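Local coordinates for protein N-acetyl-beta-D glucosaminidase (Rhizomucor miehei CAU432, PDB 4ZM6) that probably hydrolyses N-acetyl-beta-D-glucosaminides through a family 3 glycoside hydrolase domain and carries a GCN5-related glucosamine N-acetyltransferase region that binds acetyl-CoA, at residues A[557-562]-A[618-623]; A[190-195]-A[270-275]. One frame throughout, in Å; residues are numbered along the deposited sequence.

How the interactions relate
Interactions 1 and 2 are separate contacts in different functional regions of one chain. Their centres lie 56 Å apart, and their nearest atoms are still about 42 Å from each other. They fall on opposite sides of the chain's centre, 27 Å away for interaction 1 and 32 Å for interaction 2. Interaction 2 (190-195 with 270-275) joins a loop to the start of helix 273-276 in the glycoside hydrolase family 3 N-terminal domain, away from the acetyl-CoA site. Interaction 1 (557-562 with 618-623) belongs to the acetyltransferase region and itself lines the acetyl-CoA pocket, with Ile-560, Phe-561, Val-618 and Gln-623 all among the pocket residues. In sequence, interaction 2 closes before interaction 1 opens.

Interaction 1. Residues A[557-562]-A[618-623]; sequences WDDIFG and VSPSYQ. With ACO (acetyl coenzyme *a), chain C.
Val-618 meets Ile-560 through its backbone: the carbonyl O faces Ile-560 CD1, while the valine CB points away from the helix. Ile-560 CD1 arrives there because chi2, 170°, extends the branch beyond CG1. The amide of the same valine serves the ligand, Val-618 N donating to the acetyl-CoA carbonyl O9P at 2.8 Å with an N-H...O angle of 164°. Ser-619 adds little to the contact; its OG is bonded to Val-595 O. Pro-620 then points toward the helix. Its CD lies 4.1 Å from Ile-560 CG1, an apolar contact, and also faces Asp-559 OD2, the proline ring and carboxylate meeting tip to tip. Ser-621 OG is 2.7 Å from a water that donates a weak bond to Asp-559 OD2, a weak water-mediated link between the segments. Gln-623 turns back over the loop: NE2 donates to Val-618 O at 2.7 Å, nearly straight, with the acceptor in the amide plane. This bond fixes the amide beside the cofactor, and OE1 weakly accepts from ACO OAP. From the helix, Ile-560 CG2 lies 3.7 Å from ACO C7P and also sits over the face of Phe-561, whose ring edge approaches ACO N4P. The arrangement is characteristic of the GNAT fold: a strand end contacts pantetheine, and the Gln-x-x-Gly-x-Gly loop starting at Gln-623 continues into cofactor-binding Gly-624, Gly-626 and Gly-628.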
ATOM      1  N   TRP A 557      27.021 -12.286   3.351  1.00 48.09           N
ATOM      2  CA  TRP A 557      28.129 -11.568   2.722  1.00 47.46           C
ATOM      3  C   TRP A 557      29.422 -12.343   2.832  1.00 48.14           C
ATOM      4  O   TRP A 557      30.176 -12.434   1.865  1.00 48.04           O
ATOM      5  CB  TRP A 557      28.325 -10.171   3.319  1.00 47.35           C
ATOM      6  CG  TRP A 557      29.517  -9.471   2.734  1.00 46.07           C
ATOM      7  CD1 TRP A 557      30.831  -9.722   3.012  1.00 46.67           C
ATOM      8  CD2 TRP A 557      29.508  -8.425   1.757  1.00 44.95           C
ATOM      9  NE1 TRP A 557      31.640  -8.897   2.268  1.00 47.01           N
ATOM     10  CE2 TRP A 557      30.854  -8.089   1.491  1.00 44.85           C
ATOM     11  CE3 TRP A 557      28.495  -7.737   1.082  1.00 44.28           C
ATOM     12  CZ2 TRP A 557      31.213  -7.099   0.581  1.00 43.65           C
ATOM     13  CZ3 TRP A 557      28.855  -6.743   0.177  1.00 44.24           C
ATOM     14  CH2 TRP A 557      30.203  -6.435  -0.063  1.00 43.83           C
ATOM     15  N   ASP A 558      29.694 -12.874   4.015  1.00 50.13           N
ATOM     16  CA  ASP A 558      30.936 -13.602   4.229  1.00 53.05           C
ATOM     17  C   ASP A 558      30.922 -14.865   3.392  1.00 54.11           C
ATOM     18  O   ASP A 558      31.930 -15.244   2.803  1.00 54.09           O
ATOM     19  CB  ASP A 558      31.125 -13.950   5.706  1.00 53.57           C
ATOM     20  CG  ASP A 558      32.510 -14.485   5.999  1.00 54.05           C
ATOM     21  OD1 ASP A 558      33.497 -13.780   5.696  1.00 54.17           O
ATOM     22  OD2 ASP A 558      32.613 -15.614   6.524  1.00 55.28           O
ATOM     23  N   ASP A 559      29.757 -15.501   3.331  1.00 56.80           N
ATOM     24  CA  ASP A 559      29.573 -16.717   2.554  1.00 58.32           C
ATOM     25  C   ASP A 559      29.880 -16.506   1.063  1.00 55.49           C
ATOM     26  O   ASP A 559      30.480 -17.372   0.431  1.00 56.58           O
ATOM     27  CB  ASP A 559      28.139 -17.227   2.743  1.00 61.81           C
ATOM     28  CG  ASP A 559      27.939 -18.629   2.218  1.00 67.21           C
ATOM     29  OD1 ASP A 559      28.940 -19.355   2.027  1.00 69.07           O
ATOM     30  OD2 ASP A 559      26.767 -19.009   2.000  1.00 74.67           O
ATOM     31  N   ILE A 560      29.488 -15.352   0.524  1.00 51.96           N
ATOM     32  CA  ILE A 560      29.605 -15.051  -0.910  1.00 50.73           C
ATOM     33  C   ILE A 560      30.870 -14.273  -1.269  1.00 51.13           C
ATOM     34  O   ILE A 560      31.520 -14.584  -2.263  1.00 50.78           O
ATOM     35  CB  ILE A 560      28.380 -14.241  -1.392  1.00 49.75           C
ATOM     36  CG1 ILE A 560      27.139 -15.130  -1.349  1.00 51.16           C
ATOM     37  CG2 ILE A 560      28.596 -13.677  -2.793  1.00 47.80           C
ATOM     38  CD1 ILE A 560      25.840 -14.393  -1.570  1.00 51.69           C
ATOM     39  N   PHE A 561      31.186 -13.246  -0.479  1.00 51.27           N
ATOM     40  CA  PHE A 561      32.309 -12.345  -0.753  1.00 50.13           C
ATOM     41  C   PHE A 561      33.468 -12.475   0.247  1.00 50.67           C
ATOM     42  O   PHE A 561      34.474 -11.782   0.114  1.00 49.21           O
ATOM     43  CB  PHE A 561      31.826 -10.893  -0.716  1.00 50.10           C
ATOM     44  CG  PHE A 561      30.813 -10.548  -1.771  1.00 49.27           C
ATOM     45  CD1 PHE A 561      31.180 -10.473  -3.108  1.00 48.94           C
ATOM     46  CD2 PHE A 561      29.500 -10.247  -1.423  1.00 48.58           C
ATOM     47  CE1 PHE A 561      30.252 -10.137  -4.083  1.00 48.73           C
ATOM     48  CE2 PHE A 561      28.568  -9.908  -2.393  1.00 48.02           C
ATOM     49  CZ  PHE A 561      28.942  -9.857  -3.723  1.00 48.23           C
ATOM     50  N   GLY A 562      33.335 -13.359   1.234  1.00 51.82           N
ATOM     51  CA  GLY A 562      34.301 -13.455   2.333  1.00 52.51           C
ATOM     52  C   GLY A 562      35.763 -13.655   1.962  1.00 53.36           C
ATOM     53  O   GLY A 562      36.646 -13.202   2.692  1.00 55.44           O
ATOM     54  N   VAL A 618      22.621 -13.609  -3.485  1.00 52.84           N
ATOM     55  CA  VAL A 618      21.861 -14.744  -2.944  1.00 53.07           C
ATOM     56  C   VAL A 618      22.813 -15.895  -2.592  1.00 51.72           C
ATOM     57  O   VAL A 618      23.837 -16.091  -3.249  1.00 48.59           O
ATOM     58  CB  VAL A 618      20.701 -15.213  -3.883  1.00 55.29           C
ATOM     59  CG1 VAL A 618      20.408 -14.189  -4.975  1.00 55.66           C
ATOM     60  CG2 VAL A 618      20.984 -16.562  -4.525  1.00 54.88           C
ATOM     61  N   SER A 619      22.450 -16.643  -1.551  1.00 52.57           N
ATOM     62  CA  SER A 619      23.268 -17.730  -1.019  1.00 55.46           C
ATOM     63  C   SER A 619      23.587 -18.761  -2.098  1.00 58.70           C
ATOM     64  O   SER A 619      22.697 -19.126  -2.870  1.00 61.18           O
ATOM     65  CB  SER A 619      22.534 -18.429   0.128  1.00 56.73           C
ATOM     66  OG  SER A 619      21.866 -17.495   0.963  1.00 58.03           O
ATOM     67  N   PRO A 620      24.844 -19.257  -2.138  1.00 60.96           N
ATOM     68  CA  PRO A 620      25.291 -20.172  -3.199  1.00 60.28           C
ATOM     69  C   PRO A 620      24.363 -21.360  -3.419  1.00 60.71           C
ATOM     70  O   PRO A 620      23.970 -21.633  -4.552  1.00 63.76           O
ATOM     71  CB  PRO A 620      26.654 -20.657  -2.697  1.00 61.10           C
ATOM     72  CG  PRO A 620      27.127 -19.583  -1.784  1.00 61.86           C
ATOM     73  CD  PRO A 620      25.892 -19.060  -1.118  1.00 62.01           C
ATOM     74  N   SER A 621      23.992 -22.041  -2.341  1.00 60.94           N
ATOM     75  CA  SER A 621      23.094 -23.198  -2.423  1.00 60.37           C
ATOM     76  C   SER A 621      21.686 -22.873  -2.939  1.00 57.11           C
ATOM     77  O   SER A 621      20.919 -23.786  -3.230  1.00 57.52           O
ATOM     78  CB  SER A 621      22.983 -23.863  -1.052  1.00 62.14           C
ATOM     79  OG  SER A 621      22.611 -22.910  -0.072  1.00 66.82           O
ATOM     80  N   TYR A 622      21.347 -21.588  -3.040  1.00 54.04           N
ATOM     81  CA  TYR A 622      20.045 -21.160  -3.555  1.00 52.61           C
ATOM     82  C   TYR A 622      20.094 -20.409  -4.901  1.00 52.22           C
ATOM     83  O   TYR A 622      19.052 -20.006  -5.431  1.00 51.05           O
ATOM     84  CB  TYR A 622      19.357 -20.299  -2.503  1.00 52.95           C
ATOM     85  CG  TYR A 622      18.808 -21.099  -1.356  1.00 53.03           C
ATOM     86  CD1 TYR A 622      19.615 -21.464  -0.281  1.00 52.97           C
ATOM     87  CD2 TYR A 622      17.477 -21.501  -1.348  1.00 53.33           C
ATOM     88  CE1 TYR A 622      19.105 -22.204   0.774  1.00 52.41           C
ATOM     89  CE2 TYR A 622      16.959 -22.242  -0.301  1.00 53.06           C
ATOM     90  CZ  TYR A 622      17.774 -22.589   0.754  1.00 52.49           C
ATOM     91  OH  TYR A 622      17.243 -23.318   1.784  1.00 52.86           O
ATOM     92  N   GLN A 623      21.288 -20.225  -5.459  1.00 51.47           N
ATOM     93  CA  GLN A 623      21.419 -19.607  -6.779  1.00 52.87           C
ATOM     94  C   GLN A 623      20.840 -20.512  -7.876  1.00 52.42           C
ATOM     95  O   GLN A 623      20.716 -21.725  -7.695  1.00 51.10           O
ATOM     96  CB  GLN A 623      22.884 -19.254  -7.061  1.00 53.91           C
ATOM     97  CG  GLN A 623      23.362 -18.100  -6.202  1.00 55.44           C
ATOM     98  CD  GLN A 623      24.852 -17.833  -6.262  1.00 57.61           C
ATOM     99  OE1 GLN A 623      25.545 -18.271  -7.176  1.00 60.98           O
ATOM    100  NE2 GLN A 623      25.351 -17.084  -5.281  1.00 58.72           N
TER
HETATM  101  N1A ACO C 901      15.538 -23.778 -13.669  0.80 59.84           N
HETATM  102  C2A ACO C 901      16.573 -23.711 -14.538  0.80 59.53           C
HETATM  103  N3A ACO C 901      17.360 -22.619 -14.667  0.80 60.18           N
HETATM  104  C4A ACO C 901      17.159 -21.509 -13.908  0.80 60.39           C
HETATM  105  C5A ACO C 901      16.041 -21.513 -12.945  0.80 59.34           C
HETATM  106  C6A ACO C 901      15.215 -22.740 -12.855  0.80 59.59           C
HETATM  107  N6A ACO C 901      14.179 -22.806 -11.985  0.80 58.58           N
HETATM  108  N7A ACO C 901      16.045 -20.320 -12.343  0.80 59.05           N
HETATM  109  C8A ACO C 901      17.071 -19.600 -12.868  0.80 61.28           C
HETATM  110  N9A ACO C 901      17.733 -20.305 -13.808  0.80 61.07           N
HETATM  111  C1B ACO C 901      18.912 -19.817 -14.576  0.80 62.21           C
HETATM  112  C2B ACO C 901      18.516 -19.208 -15.919  0.80 63.83           C
HETATM  113  O2B ACO C 901      19.368 -19.708 -16.958  0.80 66.40           O
HETATM  114  C3B ACO C 901      18.636 -17.701 -15.748  0.80 63.77           C
HETATM  115  O3B ACO C 901      19.110 -17.003 -16.915  0.80 67.23           O
HETATM  116  P3B ACO C 901      20.622 -16.975 -17.508  0.80 68.97           P
HETATM  117  O7A ACO C 901      21.319 -15.862 -16.755  0.80 67.93           O
HETATM  118  O8A ACO C 901      21.176 -18.366 -17.296  0.80 63.26           O
HETATM  119  O9A ACO C 901      20.393 -16.645 -18.956  0.80 67.29           O
HETATM  120  C4B ACO C 901      19.530 -17.530 -14.522  0.80 60.63           C
HETATM  121  O4B ACO C 901      19.575 -18.788 -13.830  0.80 60.51           O
HETATM  122  C5B ACO C 901      19.015 -16.425 -13.608  0.80 56.48           C
HETATM  123  O5B ACO C 901      19.442 -16.720 -12.286  0.80 49.89           O
HETATM  124  P1A ACO C 901      18.531 -16.417 -11.005  0.80 44.53           P
HETATM  125  O1A ACO C 901      18.294 -17.734 -10.304  0.80 43.14           O
HETATM  126  O2A ACO C 901      17.363 -15.529 -11.341  0.80 40.38           O
HETATM  127  O3A ACO C 901      19.633 -15.537 -10.240  0.80 41.16           O
HETATM  128  P2A ACO C 901      20.386 -16.097  -8.946  0.80 38.98           P
HETATM  129  O4A ACO C 901      19.338 -16.430  -7.910  0.80 39.63           O
HETATM  130  O5A ACO C 901      21.368 -17.157  -9.356  0.80 38.66           O
HETATM  131  O6A ACO C 901      21.197 -14.782  -8.513  0.80 39.62           O
HETATM  132  CBP ACO C 901      23.226 -13.472  -8.704  0.80 39.55           C
HETATM  133  CCP ACO C 901      22.079 -14.146  -9.436  0.80 39.55           C
HETATM  134  CDP ACO C 901      22.685 -12.383  -7.790  0.80 39.95           C
HETATM  135  CEP ACO C 901      24.145 -12.834  -9.735  0.80 40.03           C
HETATM  136  CAP ACO C 901      23.949 -14.560  -7.907  0.80 39.85           C
HETATM  137  OAP ACO C 901      24.750 -15.341  -8.787  0.80 39.54           O
HETATM  138  C9P ACO C 901      24.799 -14.024  -6.790  0.80 41.38           C
HETATM  139  O9P ACO C 901      24.328 -13.971  -5.662  0.80 44.57           O
HETATM  140  N8P ACO C 901      26.047 -13.646  -7.061  0.80 41.08           N
HETATM  141  C7P ACO C 901      26.918 -13.173  -6.003  0.80 39.71           C
HETATM  142  C6P ACO C 901      28.166 -12.482  -6.524  0.80 38.56           C
HETATM  143  C5P ACO C 901      27.936 -11.137  -7.189  0.80 37.60           C
HETATM  144  O5P ACO C 901      28.774 -10.814  -8.015  0.80 40.13           O
HETATM  145  N4P ACO C 901      26.908 -10.335  -6.864  0.80 35.28           N
HETATM  146  C3P ACO C 901      26.738  -9.006  -7.458  0.80 34.77           C
HETATM  147  C2P ACO C 901      27.409  -7.894  -6.642  0.80 35.05           C
HETATM  148  S1P ACO C 901      27.687  -6.410  -7.580  0.80 35.52           S
HETATM  149  C   ACO C 901      26.309  -5.510  -7.366  0.80 35.90           C
HETATM  150  O   ACO C 901      25.360  -5.965  -6.752  0.80 36.26           O
HETATM  151  CH3 ACO C 901      26.281  -4.138  -7.961  0.80 36.14           C
HETATM  152  O   HOH W   1      24.829 -21.720   1.015  1.00 47.05           O

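Interaction 2. Residues A[190-195]-A[270-275]; sequences DSHLDV and LEMDAV
Met-272, Ala-274 and His-192 carry most of the buried surface. The methyl CE of Met-272 lies over one face of the His-192 imidazole, 3.8 Å from the centroid and 22° off the ring normal, a CH-pi contact offset toward the rim near CD2. The bend at chi3, 85°, places CE there; SD stays oblique to the ring at 5.0 Å from its centroid. The same methyl rests against Ser-191, 3.6 Å from CB, so it touches two consecutive residues of the loop. What orients the imidazole is Asp-190: its OD1 accepts from His-192 ND1 at 3.0 Å on the syn side and also from His-192 N, the latter from above the carboxylate plane. The second bond makes an Asx turn, so a single oxygen restrains both the ring and the backbone of His-192. Ala-274 points its CB toward the loop, 3.5 Å from Ser-191 O, and Val-195 CG2 reaches that CB at 4.4 Å. Separately, Asp-273 OD2 faces His-192 O; both atoms are acceptors, so their approach is not a bond. Met-272 occupies the N-cap position of helix 273-276. The contact joins the loop linking strand 178-181 to helix 202-207 with the approach to helix 273-276 from strand 264-267, while Leu-270 is backbone-bonded to Met-297 in strand 296-298 and Glu-271 packs on Ile-298.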
ATOM      1  N   ASP A 190     -18.636 -10.637 -24.734  1.00 86.88           N
ATOM      2  CA  ASP A 190     -17.637 -10.102 -25.659  1.00 86.78           C
ATOM      3  C   ASP A 190     -18.078  -8.719 -26.145  1.00 91.61           C
ATOM      4  O   ASP A 190     -19.242  -8.517 -26.499  1.00 93.21           O
ATOM      5  CB  ASP A 190     -17.457 -11.060 -26.846  1.00 83.52           C
ATOM      6  CG  ASP A 190     -16.225 -10.745 -27.691  1.00 82.15           C
ATOM      7  OD1 ASP A 190     -15.780  -9.582 -27.727  1.00 80.95           O
ATOM      8  OD2 ASP A 190     -15.701 -11.673 -28.343  1.00 83.25           O
ATOM      9  N   SER A 191     -17.135  -7.777 -26.162  1.00 93.44           N
ATOM     10  CA  SER A 191     -17.403  -6.391 -26.558  1.00 93.47           C
ATOM     11  C   SER A 191     -17.751  -6.261 -28.047  1.00 94.30           C
ATOM     12  O   SER A 191     -18.530  -5.385 -28.435  1.00 92.91           O
ATOM     13  CB  SER A 191     -16.187  -5.510 -26.237  1.00 93.38           C
ATOM     14  OG  SER A 191     -16.568  -4.165 -25.991  1.00 91.65           O
ATOM     15  N   HIS A 192     -17.166  -7.129 -28.871  1.00 97.40           N
ATOM     16  CA  HIS A 192     -17.367  -7.093 -30.324  1.00100.53           C
ATOM     17  C   HIS A 192     -18.775  -7.547 -30.729  1.00101.37           C
ATOM     18  O   HIS A 192     -19.333  -7.039 -31.704  1.00104.41           O
ATOM     19  CB  HIS A 192     -16.329  -7.972 -31.044  1.00 99.42           C
ATOM     20  CG  HIS A 192     -14.905  -7.583 -30.778  1.00 98.19           C
ATOM     21  ND1 HIS A 192     -14.129  -8.209 -29.825  1.00 97.27           N
ATOM     22  CD2 HIS A 192     -14.113  -6.644 -31.349  1.00 96.35           C
ATOM     23  CE1 HIS A 192     -12.924  -7.668 -29.816  1.00 95.38           C
ATOM     24  NE2 HIS A 192     -12.888  -6.715 -30.731  1.00 93.98           N
ATOM     25  N   LEU A 193     -19.335  -8.494 -29.976  1.00 99.70           N
ATOM     26  CA  LEU A 193     -20.635  -9.097 -30.295  1.00 97.89           C
ATOM     27  C   LEU A 193     -21.801  -8.368 -29.619  1.00 97.85           C
ATOM     28  O   LEU A 193     -22.711  -7.886 -30.298  1.00 98.97           O
ATOM     29  CB  LEU A 193     -20.646 -10.578 -29.889  1.00 96.38           C
ATOM     30  CG  LEU A 193     -19.468 -11.438 -30.368  1.00 95.05           C
ATOM     31  CD1 LEU A 193     -19.480 -12.796 -29.680  1.00 92.21           C
ATOM     32  CD2 LEU A 193     -19.482 -11.594 -31.883  1.00 95.14           C
ATOM     33  N   ASP A 194     -21.760  -8.287 -28.288  1.00 97.26           N
ATOM     34  CA  ASP A 194     -22.864  -7.742 -27.488  1.00 95.76           C
ATOM     35  C   ASP A 194     -22.363  -6.636 -26.544  1.00 92.56           C
ATOM     36  O   ASP A 194     -21.172  -6.328 -26.524  1.00 89.89           O
ATOM     37  CB  ASP A 194     -23.521  -8.877 -26.688  1.00 97.45           C
ATOM     38  CG  ASP A 194     -25.042  -8.816 -26.705  1.00100.14           C
ATOM     39  OD1 ASP A 194     -25.613  -7.702 -26.648  1.00 97.99           O
ATOM     40  OD2 ASP A 194     -25.667  -9.899 -26.761  1.00102.01           O
ATOM     41  N   VAL A 195     -23.278  -6.039 -25.776  1.00 91.78           N
ATOM     42  CA  VAL A 195     -22.936  -4.986 -24.806  1.00 87.55           C
ATOM     43  C   VAL A 195     -22.639  -5.591 -23.432  1.00 85.16           C
ATOM     44  O   VAL A 195     -23.540  -6.139 -22.793  1.00 84.91           O
ATOM     45  CB  VAL A 195     -24.080  -3.959 -24.656  1.00 84.76           C
ATOM     46  CG1 VAL A 195     -23.806  -3.000 -23.505  1.00 84.58           C
ATOM     47  CG2 VAL A 195     -24.266  -3.184 -25.951  1.00 86.27           C
ATOM     48  N   LEU A 270     -14.932   2.549 -32.484  1.00 84.14           N
ATOM     49  CA  LEU A 270     -16.341   2.948 -32.498  1.00 85.36           C
ATOM     50  C   LEU A 270     -17.214   2.138 -33.476  1.00 89.80           C
ATOM     51  O   LEU A 270     -18.403   2.415 -33.611  1.00 90.85           O
ATOM     52  CB  LEU A 270     -16.473   4.442 -32.823  1.00 84.01           C
ATOM     53  CG  LEU A 270     -15.942   5.425 -31.779  1.00 83.95           C
ATOM     54  CD1 LEU A 270     -15.949   6.840 -32.331  1.00 83.68           C
ATOM     55  CD2 LEU A 270     -16.761   5.353 -30.500  1.00 85.08           C
ATOM     56  N   GLU A 271     -16.633   1.152 -34.156  1.00 95.45           N
ATOM     57  CA  GLU A 271     -17.379   0.314 -35.096  1.00 99.04           C
ATOM     58  C   GLU A 271     -17.749  -1.055 -34.525  1.00 99.12           C
ATOM     59  O   GLU A 271     -18.373  -1.862 -35.212  1.00 98.76           O
ATOM     60  CB  GLU A 271     -16.588   0.143 -36.395  1.00102.46           C
ATOM     61  CG  GLU A 271     -16.395   1.445 -37.165  1.00104.50           C
ATOM     62  CD  GLU A 271     -15.861   1.237 -38.572  1.00105.90           C
ATOM     63  OE1 GLU A 271     -15.846   0.081 -39.053  1.00107.15           O
ATOM     64  OE2 GLU A 271     -15.452   2.237 -39.201  1.00103.61           O
ATOM     65  N   MET A 272     -17.372  -1.318 -33.276  1.00101.06           N
ATOM     66  CA  MET A 272     -17.800  -2.537 -32.593  1.00100.02           C
ATOM     67  C   MET A 272     -19.295  -2.426 -32.316  1.00102.69           C
ATOM     68  O   MET A 272     -19.843  -1.317 -32.237  1.00103.31           O
ATOM     69  CB  MET A 272     -17.029  -2.731 -31.287  1.00 98.12           C
ATOM     70  CG  MET A 272     -15.530  -2.920 -31.473  1.00 97.00           C
ATOM     71  SD  MET A 272     -14.568  -2.450 -30.021  1.00 91.22           S
ATOM     72  CE  MET A 272     -14.628  -3.954 -29.055  1.00 88.28           C
ATOM     73  N   ASP A 273     -19.954  -3.570 -32.174  1.00102.98           N
ATOM     74  CA  ASP A 273     -21.412  -3.594 -32.021  1.00104.85           C
ATOM     75  C   ASP A 273     -21.887  -2.937 -30.722  1.00103.14           C
ATOM     76  O   ASP A 273     -23.007  -2.429 -30.657  1.00106.33           O
ATOM     77  CB  ASP A 273     -21.955  -5.027 -32.118  1.00104.54           C
ATOM     78  CG  ASP A 273     -21.832  -5.614 -33.523  1.00102.47           C
ATOM     79  OD1 ASP A 273     -21.920  -4.852 -34.514  1.00 99.10           O
ATOM     80  OD2 ASP A 273     -21.657  -6.846 -33.634  1.00 95.92           O
ATOM     81  N   ALA A 274     -21.033  -2.937 -29.702  1.00100.24           N
ATOM     82  CA  ALA A 274     -21.352  -2.303 -28.422  1.00 95.20           C
ATOM     83  C   ALA A 274     -21.674  -0.808 -28.540  1.00 91.50           C
ATOM     84  O   ALA A 274     -22.405  -0.272 -27.710  1.00 87.13           O
ATOM     85  CB  ALA A 274     -20.214  -2.520 -27.435  1.00 95.06           C
ATOM     86  N   VAL A 275     -21.120  -0.136 -29.547  1.00 92.28           N
ATOM     87  CA  VAL A 275     -21.457   1.266 -29.804  1.00 97.14           C
ATOM     88  C   VAL A 275     -22.125   1.496 -31.162  1.00102.88           C
ATOM     89  O   VAL A 275     -22.796   2.511 -31.341  1.00112.61           O
ATOM     90  CB  VAL A 275     -20.218   2.179 -29.693  1.00 98.36           C
ATOM     91  CG1 VAL A 275     -19.472   2.243 -31.014  1.00 98.78           C
ATOM     92  CG2 VAL A 275     -20.615   3.582 -29.257  1.00 98.71           C
TER